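Local coordinates for protein translation initiation factor eIF2B subunit beta (Schizosaccharomyces pombe, PDB 5B04) that serves as the beta subunit of eIF2B, the complex that catalyses exchange of GDP for GTP on the gamma subunit of eIF2 during translation initiation, at residues Leu91-Tyr96 / Thr391-Asp396; Ile236-Phe241 / Ile265-Ile270; Thr269-Met274 / Arg307-Pro312; Tyr320-Val325 / Tyr385-Asp390. All blocks are in the same frame, centred on the assembly; numbering follows the deposited sequence.

Contact 1. Residues Leu91-Tyr96 / Thr391-Asp396; sequences LIREEY and TYDASD
A salt-bridge network made by Arg93, Asp393 and Asp396 ties the middle of helix 79-102 to the C-terminal tail that follows helix 384-391, fastening residues some 300 positions apart at the surface of the subunit. Arg93 is the centre of the network. Its CG stands anti to its own carbonyl carbon (chi1 -49°), and a bend at chi2 follows on the way to the tail. The Asp396 carboxylate meets the guanidinium at its edge, the two planes being only 12° apart. NH2 of Arg93 gives a nearly straight hydrogen bond of 2.7 Å to OD2 of Asp396, on the syn side of that oxygen, and OD1 of Asp396 lies at the same NH2. Asp393 approaches the same guanidinium tip to tip but with its plane turned by 71°. It pairs through OD2 with NH1 of Arg93, although the modelled separation is too short to be trusted in detail. The backbone bond from Asp396 N to Asp393 O, 3.1 Å, closes a turn in the tail, consistent with both acids facing one arginine. Glu94 OE2 lies 3.6 Å from Asp393 OD1, a proximity of like charges that the neighbouring arginine probably softens. Arg86, two turns earlier on the same helix, hydrogen-bonds the carbonyl O of Asp396. Within the tail, Ser395 OG donates to Asp396 OD1 over 3.0 Å, coming from above the carboxylate plane.

Contact 2. Residues Ile236-Phe241 / Ile265-Ile270; sequences IVAEGF and ISDATI
Ile236 and Ile265 mesh through their branches: the CG2 methyl of Ile236 sits against CD1 of Ile265 at 3.6 Å and also against its CG1 and CG2, the two side chains crossing obliquely. CG1 of Ile265 lies between its own backbone N and carbonyl carbon (chi1 65°), which brings that branch over the backbone of Ala238. The short side chain of Ala238 makes a shallow dip in the surface, and two larger residues fill it. CG1 of Ile265 is 4.1 Å from the alanine CB, while CG1 of Ile270, from the turn beyond, is 4.0 Å from the same methyl. Ile265 N hydrogen-bonds to Val237 O (3.2 Å) and Glu239 N to Ile265 O (3.3 Å), flanking the parallel pairing of Ala238 with Ile265. Past the strand ends, the Asp267 carboxylate lies against the Glu239 carbonyl O, acceptor beside acceptor, and OD2 accepts a weak bond from Phe241 N, just after the inverse gamma turn at Gly240. The Glu239 carboxylate turns to His249 and Arg302 of the delta subunit. The parallel pairing of strands 234-238 and 261-265, linked by helix 245-257, is a beta-alpha-beta crossover of a Rossmann-like sheet, and a delta-subunit strand continues that sheet beyond Ile265.

Contact 3. Residues Thr269-Met274 / Arg307-Pro312; sequences TIFAIM and RHHATP
Phe271 is the first residue of 269-274 to meet the other segment, which holds the end of helix 299-308. Its CG stands anti to the backbone N (chi1 -171°), and the ring beyond reaches both histidines of 307-312. The edge of His309 points into one face of this ring. NE2 of His309 lies 3.3 Å above the plane of the Phe271 ring, displaced toward the rim at CZ. The ring planes are 81° apart, which makes this an edge-to-face pair. His308 adds a less regular contact, its ND1 lying 3.6 Å from CZ of Phe271. Further along, Met274 takes the face of His309. Its CB lies 3.5 Å from the imidazole centroid, almost on the ring normal, in a CH-pi contact, and its CG touches CG of His309. Bends at chi2 and chi3 then carry the methionine chain on to Thr311, where CE is 3.6 Å from the threonine CG2. An alanine in place of His309 would probably leave the face of Phe271 without its edge partner and open a gap beside Met274 CB.

A Schellman motif with Ala310 at its C-prime position ends helix 299-308 and turns the chain toward Thr311. The delta subunit packs on Phe271 and His308, and Ala310 meets Ala310 of a second copy of this protein. The contact is thus held by aromatic, CH-pi and methyl packing, so its cohesion probably rests on the fit of rings and methyl groups and not on hydrogen bonds between the segments.

Contact 4. Residues Tyr320-Val325 / Tyr385-Asp390; sequences YKLSPV and YRIMND. With PO4 (phosphate ion), chain M.
Met388, on helix 384-391, packs into the loop 320-325 and makes the largest share of the contact. On the tight side, CD2 of Leu322 lies 3.6 Å from CG of Met388 and 3.8 Å from CG2 of Ile387, the leucine crossing both side chains at about a right angle. CG of Leu322 stands anti to its backbone N (chi1 -171°), on the side of the helix. The methionine sulfur continues along the loop: SD of Met388 is 3.5 Å from CA of Pro324 and 4.0 Å from CB of Pro324. The carbonyl O of Ser323 also lies near this sulfur. An alanine at Met388 would probably open a gap beside CD2 of Leu322 and leave Pro324 without its sulfur neighbour.

The Leu322-Ile387 side is buried, whereas Pro324 and Met388, though close to each other, are partly exposed. Arg386 turns away from the loop to salt bridges with other chains, among them Glu461 of the delta subunit. At the start of the loop, Lys321 extends in the other direction and donates from NZ to O1 of a phosphate ion, modelled at a very short 2.5 Å; NZ also bonds to the carbonyl O of Thr284. Ser217, Lys218 and Thr219 also bind this ion, which probably came from the crystallisation liquor. The chemistry is therefore divided: helix and loop are joined by hydrocarbon and sulfur packing, while Lys321 and Arg386 find their polar partners beyond the contact.

How the contacts relate
The four contacts form two pairs, with contact 1 across the chain's centre from contacts 2 and 3 and contact 4 nearer the middle; the centres of contacts 1 and 2 are about 42 Å apart. Contacts 2 and 3 are buried, share Thr269 and Ile270, and touch where Ile273 packs on Ile236 and Ile265; one supplies strand pairing, the other aromatic packing, and both adjoin the delta subunit. Contacts 1 and 4 use helix 384-391 and its tail. Here Tyr392 OH reaches Leu322 O at 2.7 Å, a probable hydrogen bond between the two contacts. Contact 4 is the buried, apolar member, whereas contact 1 lies at the surface and depends on charge. Along the chain, contact 1 encloses the other three.

Contact 1. Residues Leu91-Tyr96 / Thr391-Asp396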
# COMPACT_ATOMS: atom_id res chain seq x y z
N LEU C 91 -34.93 9.65 24.90
CA LEU C 91 -36.04 8.72 25.04
C LEU C 91 -37.21 9.42 25.72
O LEU C 91 -38.35 9.33 25.28
CB LEU C 91 -35.61 7.49 25.85
CG LEU C 91 -36.39 6.17 25.78
CD1 LEU C 91 -35.56 5.08 26.41
CD2 LEU C 91 -37.75 6.26 26.45
N ILE C 92 -36.94 10.12 26.80
CA ILE C 92 -38.00 10.85 27.44
C ILE C 92 -38.56 11.99 26.61
O ILE C 92 -39.75 12.07 26.42
CB ILE C 92 -37.48 11.42 28.75
CG1 ILE C 92 -36.99 10.29 29.63
CG2 ILE C 92 -38.56 12.19 29.46
CD1 ILE C 92 -36.10 10.77 30.74
N ARG C 93 -37.70 12.84 26.07
CA ARG C 93 -38.19 14.05 25.45
C ARG C 93 -39.02 13.70 24.26
O ARG C 93 -40.11 14.20 24.09
CB ARG C 93 -37.04 14.91 24.99
CG ARG C 93 -35.96 15.14 26.02
CD ARG C 93 -35.49 16.57 25.98
NE ARG C 93 -34.13 16.75 26.46
CZ ARG C 93 -33.12 15.95 26.17
NH1 ARG C 93 -33.32 14.89 25.41
NH2 ARG C 93 -31.91 16.20 26.65
N GLU C 94 -38.51 12.81 23.44
CA GLU C 94 -39.20 12.47 22.23
C GLU C 94 -40.49 11.75 22.54
O GLU C 94 -41.50 12.01 21.93
CB GLU C 94 -38.31 11.67 21.29
CG GLU C 94 -36.91 12.26 21.11
CD GLU C 94 -36.77 13.20 19.93
OE1 GLU C 94 -37.05 12.79 18.78
OE2 GLU C 94 -36.37 14.36 20.14
N GLU C 95 -40.44 10.85 23.51
CA GLU C 95 -41.63 10.10 23.83
C GLU C 95 -42.68 11.04 24.35
O GLU C 95 -43.81 11.03 23.90
CB GLU C 95 -41.30 9.05 24.89
CG GLU C 95 -42.45 8.58 25.75
CD GLU C 95 -43.75 8.48 25.00
OE1 GLU C 95 -43.81 7.73 24.02
OE2 GLU C 95 -44.70 9.17 25.39
N TYR C 96 -42.28 11.91 25.25
CA TYR C 96 -43.21 12.86 25.80
C TYR C 96 -43.66 13.73 24.66
O TYR C 96 -44.84 13.95 24.50
CB TYR C 96 -42.54 13.66 26.89
CG TYR C 96 -43.13 15.02 27.15
CD1 TYR C 96 -42.78 16.10 26.37
CD2 TYR C 96 -43.98 15.24 28.22
CE1 TYR C 96 -43.30 17.35 26.63
CE2 TYR C 96 -44.50 16.49 28.48
CZ TYR C 96 -44.16 17.53 27.68
OH TYR C 96 -44.66 18.77 27.92
N THR C 391 -29.15 10.02 17.25
CA THR C 391 -29.22 9.24 18.48
C THR C 391 -29.18 10.09 19.74
O THR C 391 -29.63 9.66 20.80
CB THR C 391 -28.08 8.20 18.55
OG1 THR C 391 -26.83 8.85 18.34
CG2 THR C 391 -28.27 7.13 17.48
N TYR C 392 -28.65 11.31 19.63
CA TYR C 392 -28.55 12.20 20.78
C TYR C 392 -29.21 13.55 20.51
O TYR C 392 -29.20 14.05 19.38
CB TYR C 392 -27.08 12.44 21.16
CG TYR C 392 -26.28 11.19 21.42
CD1 TYR C 392 -26.82 10.12 22.11
CD2 TYR C 392 -24.97 11.09 20.98
CE1 TYR C 392 -26.09 8.97 22.35
CE2 TYR C 392 -24.22 9.95 21.22
CZ TYR C 392 -24.78 8.89 21.90
OH TYR C 392 -24.04 7.76 22.14
N ASP C 393 -29.78 14.15 21.56
CA ASP C 393 -30.19 15.54 21.50
C ASP C 393 -28.96 16.41 21.73
O ASP C 393 -28.13 16.10 22.58
CB ASP C 393 -31.28 15.84 22.53
CG ASP C 393 -32.61 15.21 22.18
OD1 ASP C 393 -32.95 15.16 20.98
OD2 ASP C 393 -33.33 14.77 23.10
N ALA C 394 -28.85 17.49 20.96
CA ALA C 394 -27.64 18.31 20.95
C ALA C 394 -27.33 18.95 22.30
O ALA C 394 -26.18 19.24 22.61
CB ALA C 394 -27.75 19.39 19.88
N SER C 395 -28.37 19.16 23.11
CA SER C 395 -28.20 19.81 24.41
C SER C 395 -27.42 18.96 25.40
O SER C 395 -26.82 19.47 26.34
CB SER C 395 -29.57 20.16 25.00
OG SER C 395 -30.28 18.99 25.36
N ASP C 396 -27.42 17.65 25.17
CA ASP C 396 -26.82 16.71 26.12
C ASP C 396 -25.34 16.45 25.85
O ASP C 396 -24.75 15.54 26.43
CB ASP C 396 -27.58 15.38 26.08
CG ASP C 396 -29.08 15.57 26.20
OD1 ASP C 396 -29.52 16.54 26.86
OD2 ASP C 396 -29.83 14.74 25.63

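Contact 2. Residues Ile236-Phe241 / Ile265-Ile270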
# COMPACT_ATOMS: atom_id res chain seq x y z
N ILE C 236 -2.92 -11.92 11.99
CA ILE C 236 -1.77 -11.59 12.82
C ILE C 236 -2.23 -10.78 14.02
O ILE C 236 -2.77 -9.69 13.88
CB ILE C 236 -0.70 -10.79 12.04
CG1 ILE C 236 -0.21 -11.59 10.84
CG2 ILE C 236 0.46 -10.44 12.95
CD1 ILE C 236 0.87 -10.90 10.04
N VAL C 237 -2.04 -11.34 15.22
CA VAL C 237 -2.45 -10.66 16.44
C VAL C 237 -1.26 -10.02 17.14
O VAL C 237 -0.40 -10.71 17.69
CB VAL C 237 -3.15 -11.63 17.42
CG1 VAL C 237 -3.49 -10.91 18.71
CG2 VAL C 237 -4.40 -12.22 16.78
N ALA C 238 -1.22 -8.69 17.12
CA ALA C 238 -0.23 -7.96 17.89
C ALA C 238 -0.68 -7.88 19.34
O ALA C 238 -1.76 -7.35 19.62
CB ALA C 238 -0.01 -6.58 17.30
N GLU C 239 0.12 -8.41 20.24
CA GLU C 239 -0.17 -8.33 21.67
C GLU C 239 -0.27 -6.86 22.08
O GLU C 239 0.44 -6.02 21.55
CB GLU C 239 0.91 -9.04 22.49
CG GLU C 239 2.31 -8.51 22.24
CD GLU C 239 3.30 -8.95 23.30
OE1 GLU C 239 3.15 -10.08 23.83
OE2 GLU C 239 4.22 -8.17 23.60
N GLY C 240 -1.17 -6.56 23.01
CA GLY C 240 -1.36 -5.19 23.45
C GLY C 240 -0.52 -4.86 24.66
O GLY C 240 -1.02 -4.29 25.63
N PHE C 241 0.76 -5.22 24.60
CA PHE C 241 1.66 -5.04 25.74
C PHE C 241 1.77 -3.57 26.14
O PHE C 241 1.92 -2.70 25.29
CB PHE C 241 3.05 -5.59 25.41
CG PHE C 241 3.94 -5.65 26.61
CD1 PHE C 241 3.84 -6.70 27.50
CD2 PHE C 241 4.86 -4.65 26.86
CE1 PHE C 241 4.65 -6.76 28.60
CE2 PHE C 241 5.67 -4.72 27.98
CZ PHE C 241 5.56 -5.77 28.84
N ILE C 265 2.57 -11.79 17.38
CA ILE C 265 3.78 -10.98 17.25
C ILE C 265 3.89 -9.93 18.35
O ILE C 265 2.89 -9.52 18.94
CB ILE C 265 3.84 -10.26 15.89
CG1 ILE C 265 2.71 -9.23 15.78
CG2 ILE C 265 3.77 -11.26 14.74
CD1 ILE C 265 2.85 -8.28 14.61
N SER C 266 5.12 -9.50 18.62
CA SER C 266 5.36 -8.37 19.51
C SER C 266 4.96 -7.09 18.80
O SER C 266 4.80 -7.07 17.58
CB SER C 266 6.82 -8.32 19.94
OG SER C 266 7.69 -8.33 18.83
N ASP C 267 4.80 -6.01 19.55
CA ASP C 267 4.36 -4.74 18.99
C ASP C 267 5.41 -4.12 18.07
O ASP C 267 5.08 -3.32 17.19
CB ASP C 267 4.00 -3.75 20.09
CG ASP C 267 2.75 -4.15 20.85
OD1 ASP C 267 1.64 -3.85 20.35
OD2 ASP C 267 2.88 -4.76 21.93
N ALA C 268 6.67 -4.49 18.28
CA ALA C 268 7.76 -3.96 17.46
C ALA C 268 7.72 -4.52 16.05
O ALA C 268 8.20 -3.90 15.11
CB ALA C 268 9.10 -4.26 18.12
N THR C 269 7.12 -5.70 15.91
CA THR C 269 7.12 -6.42 14.64
C THR C 269 6.02 -5.92 13.69
O THR C 269 5.96 -6.33 12.53
CB THR C 269 6.93 -7.93 14.87
OG1 THR C 269 7.59 -8.32 16.08
CG2 THR C 269 7.51 -8.74 13.70
N ILE C 270 5.17 -5.02 14.19
CA ILE C 270 4.02 -4.53 13.43
C ILE C 270 4.39 -3.97 12.06
O ILE C 270 3.79 -4.35 11.05
CB ILE C 270 3.26 -3.45 14.22
CG1 ILE C 270 2.55 -4.08 15.42
CG2 ILE C 270 2.25 -2.74 13.33
CD1 ILE C 270 1.86 -3.08 16.31

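Contact 3. Residues Thr269-Met274 / Arg307-Pro312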
# COMPACT_ATOMS: atom_id res chain seq x y z
N THR C 269 7.12 -5.70 15.91
CA THR C 269 7.12 -6.42 14.64
C THR C 269 6.02 -5.92 13.69
O THR C 269 5.96 -6.33 12.53
CB THR C 269 6.93 -7.93 14.87
OG1 THR C 269 7.59 -8.32 16.08
CG2 THR C 269 7.51 -8.74 13.70
N ILE C 270 5.17 -5.02 14.19
CA ILE C 270 4.02 -4.53 13.43
C ILE C 270 4.39 -3.97 12.06
O ILE C 270 3.79 -4.35 11.05
CB ILE C 270 3.26 -3.45 14.22
CG1 ILE C 270 2.55 -4.08 15.42
CG2 ILE C 270 2.25 -2.74 13.33
CD1 ILE C 270 1.86 -3.08 16.31
N PHE C 271 5.37 -3.08 12.02
CA PHE C 271 5.80 -2.47 10.76
C PHE C 271 6.39 -3.50 9.81
O PHE C 271 6.15 -3.46 8.60
CB PHE C 271 6.82 -1.36 11.02
CG PHE C 271 7.16 -0.53 9.81
CD1 PHE C 271 8.12 -0.97 8.90
CD2 PHE C 271 6.53 0.68 9.58
CE1 PHE C 271 8.43 -0.21 7.79
CE2 PHE C 271 6.85 1.44 8.47
CZ PHE C 271 7.80 0.99 7.57
N ALA C 272 7.15 -4.44 10.37
CA ALA C 272 7.89 -5.41 9.58
C ALA C 272 7.00 -6.30 8.72
O ALA C 272 7.40 -6.73 7.63
CB ALA C 272 8.76 -6.27 10.49
N ILE C 273 5.79 -6.58 9.20
CA ILE C 273 4.90 -7.51 8.51
C ILE C 273 3.77 -6.81 7.77
O ILE C 273 2.93 -7.47 7.14
CB ILE C 273 4.30 -8.53 9.50
CG1 ILE C 273 3.77 -7.83 10.75
CG2 ILE C 273 5.35 -9.56 9.90
CD1 ILE C 273 2.30 -7.47 10.69
N MET C 274 3.74 -5.48 7.84
CA MET C 274 2.66 -4.70 7.25
C MET C 274 2.58 -4.86 5.73
O MET C 274 1.51 -4.70 5.14
CB MET C 274 2.84 -3.22 7.60
CG MET C 274 1.56 -2.40 7.52
SD MET C 274 0.44 -2.78 8.88
CE MET C 274 -1.02 -3.26 7.96
N ARG C 307 -1.05 3.30 7.28
CA ARG C 307 -1.10 4.42 6.35
C ARG C 307 0.13 4.44 5.46
O ARG C 307 0.05 4.77 4.27
CB ARG C 307 -1.21 5.74 7.12
CG ARG C 307 -1.27 6.99 6.25
CD ARG C 307 -2.51 6.99 5.37
NE ARG C 307 -3.71 6.66 6.13
CZ ARG C 307 -4.95 6.75 5.64
NH1 ARG C 307 -5.15 7.16 4.40
NH2 ARG C 307 -5.98 6.43 6.41
N HIS C 308 1.27 4.07 6.04
CA HIS C 308 2.55 4.08 5.33
C HIS C 308 2.59 3.02 4.24
O HIS C 308 3.18 3.23 3.18
CB HIS C 308 3.69 3.87 6.32
CG HIS C 308 5.04 4.18 5.75
ND1 HIS C 308 5.93 3.19 5.38
CD2 HIS C 308 5.66 5.35 5.51
CE1 HIS C 308 7.04 3.75 4.92
NE2 HIS C 308 6.90 5.06 5.00
N HIS C 309 1.95 1.88 4.50
CA HIS C 309 1.93 0.78 3.55
C HIS C 309 0.65 0.79 2.72
O HIS C 309 0.37 -0.17 1.99
CB HIS C 309 2.07 -0.56 4.28
CG HIS C 309 3.40 -0.75 4.95
ND1 HIS C 309 4.19 -1.85 4.74
CD2 HIS C 309 4.07 0.03 5.84
CE1 HIS C 309 5.29 -1.75 5.46
NE2 HIS C 309 5.24 -0.62 6.14
N ALA C 310 -0.11 1.87 2.84
CA ALA C 310 -1.38 2.03 2.13
C ALA C 310 -2.35 0.88 2.42
O ALA C 310 -3.06 0.41 1.53
CB ALA C 310 -1.15 2.16 0.63
N THR C 311 -2.37 0.43 3.67
CA THR C 311 -3.27 -0.65 4.08
C THR C 311 -4.50 -0.08 4.78
O THR C 311 -4.38 0.73 5.71
CB THR C 311 -2.56 -1.64 5.02
OG1 THR C 311 -1.41 -2.19 4.35
CG2 THR C 311 -3.50 -2.77 5.41
N PRO C 312 -5.70 -0.50 4.34
CA PRO C 312 -6.97 -0.04 4.91
C PRO C 312 -7.11 -0.34 6.40
O PRO C 312 -6.74 -1.42 6.85
CB PRO C 312 -8.01 -0.83 4.11
CG PRO C 312 -7.34 -1.15 2.83
CD PRO C 312 -5.90 -1.38 3.18

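Contact 4. Residues Tyr320-Val325 / Tyr385-Asp390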
# COMPACT_ATOMS: atom_id res chain seq x y z
N TYR C 320 -22.86 2.48 20.65
CA TYR C 320 -22.95 2.98 22.02
C TYR C 320 -21.61 3.55 22.49
O TYR C 320 -21.54 4.22 23.51
CB TYR C 320 -23.42 1.88 22.97
CG TYR C 320 -22.39 0.81 23.26
CD1 TYR C 320 -22.18 -0.24 22.38
CD2 TYR C 320 -21.64 0.85 24.43
CE1 TYR C 320 -21.24 -1.22 22.65
CE2 TYR C 320 -20.70 -0.13 24.71
CZ TYR C 320 -20.51 -1.16 23.81
OH TYR C 320 -19.57 -2.13 24.09
N LYS C 321 -20.55 3.27 21.73
CA LYS C 321 -19.23 3.80 22.03
C LYS C 321 -19.00 5.14 21.34
O LYS C 321 -17.92 5.71 21.41
CB LYS C 321 -18.14 2.81 21.62
CG LYS C 321 -18.20 1.47 22.32
CD LYS C 321 -17.03 0.59 21.89
CE LYS C 321 -17.15 -0.82 22.47
NZ LYS C 321 -16.05 -1.70 21.99
N LEU C 322 -20.04 5.64 20.67
CA LEU C 322 -19.96 6.91 19.97
C LEU C 322 -20.37 8.07 20.87
O LEU C 322 -21.55 8.27 21.14
CB LEU C 322 -20.83 6.88 18.71
CG LEU C 322 -20.71 8.05 17.73
CD1 LEU C 322 -19.26 8.27 17.33
CD2 LEU C 322 -21.58 7.81 16.51
N SER C 323 -19.38 8.82 21.34
CA SER C 323 -19.62 9.93 22.26
C SER C 323 -19.46 11.27 21.55
O SER C 323 -18.57 11.43 20.71
CB SER C 323 -18.67 9.85 23.46
OG SER C 323 -18.94 10.88 24.39
N PRO C 324 -20.32 12.25 21.88
CA PRO C 324 -20.29 13.56 21.23
C PRO C 324 -19.20 14.51 21.74
O PRO C 324 -18.97 15.54 21.11
CB PRO C 324 -21.68 14.13 21.55
CG PRO C 324 -22.04 13.50 22.84
CD PRO C 324 -21.45 12.12 22.81
N VAL C 325 -18.55 14.16 22.85
CA VAL C 325 -17.53 15.04 23.42
C VAL C 325 -16.38 15.27 22.45
O VAL C 325 -15.92 14.35 21.78
CB VAL C 325 -16.98 14.47 24.75
CG1 VAL C 325 -18.00 14.61 25.86
CG2 VAL C 325 -16.56 13.02 24.57
N TYR C 385 -21.06 11.94 11.87
CA TYR C 385 -21.67 13.23 12.18
C TYR C 385 -23.19 13.13 12.28
O TYR C 385 -23.78 13.53 13.28
CB TYR C 385 -21.28 14.25 11.11
CG TYR C 385 -21.93 15.61 11.23
CD1 TYR C 385 -21.48 16.53 12.17
CD2 TYR C 385 -22.97 15.98 10.40
CE1 TYR C 385 -22.07 17.78 12.28
CE2 TYR C 385 -23.57 17.22 10.49
CZ TYR C 385 -23.11 18.12 11.44
OH TYR C 385 -23.70 19.36 11.54
N ARG C 386 -23.82 12.57 11.25
CA ARG C 386 -25.27 12.45 11.20
C ARG C 386 -25.78 11.37 12.16
O ARG C 386 -26.89 11.48 12.69
CB ARG C 386 -25.73 12.15 9.77
CG ARG C 386 -27.24 12.04 9.61
CD ARG C 386 -27.64 11.98 8.14
NE ARG C 386 -27.37 13.24 7.46
CZ ARG C 386 -28.31 14.08 7.03
NH1 ARG C 386 -29.59 13.79 7.22
NH2 ARG C 386 -27.98 15.21 6.42
N ILE C 387 -24.97 10.34 12.39
CA ILE C 387 -25.36 9.25 13.28
C ILE C 387 -25.58 9.77 14.71
O ILE C 387 -26.53 9.37 15.38
CB ILE C 387 -24.30 8.13 13.30
CG1 ILE C 387 -24.22 7.46 11.92
CG2 ILE C 387 -24.63 7.09 14.35
CD1 ILE C 387 -23.31 6.26 11.88
N MET C 388 -24.70 10.66 15.16
CA MET C 388 -24.84 11.26 16.48
C MET C 388 -26.09 12.14 16.55
O MET C 388 -26.79 12.15 17.56
CB MET C 388 -23.60 12.09 16.84
CG MET C 388 -22.41 11.26 17.26
SD MET C 388 -21.13 12.24 18.06
CE MET C 388 -20.80 13.47 16.79
N ASN C 389 -26.35 12.88 15.48
CA ASN C 389 -27.52 13.75 15.41
C ASN C 389 -28.83 12.98 15.50
O ASN C 389 -29.86 13.53 15.89
CB ASN C 389 -27.49 14.58 14.12
CG ASN C 389 -26.44 15.67 14.15
OD1 ASN C 389 -25.61 15.74 15.06
ND2 ASN C 389 -26.46 16.54 13.14
N ASP C 390 -28.78 11.70 15.14
CA ASP C 390 -29.97 10.86 15.12
C ASP C 390 -30.19 10.10 16.42
O ASP C 390 -31.28 9.60 16.68
CB ASP C 390 -29.90 9.87 13.95
CG ASP C 390 -30.08 10.53 12.60
OD1 ASP C 390 -29.75 11.73 12.48
OD2 ASP C 390 -30.56 9.86 11.66
P PO4 M . -14.79 -4.72 22.54
O1 PO4 M . -16.12 -4.05 22.75
O2 PO4 M . -13.68 -3.71 22.73
O3 PO4 M . -14.72 -5.28 21.14
O4 PO4 M . -14.62 -5.85 23.54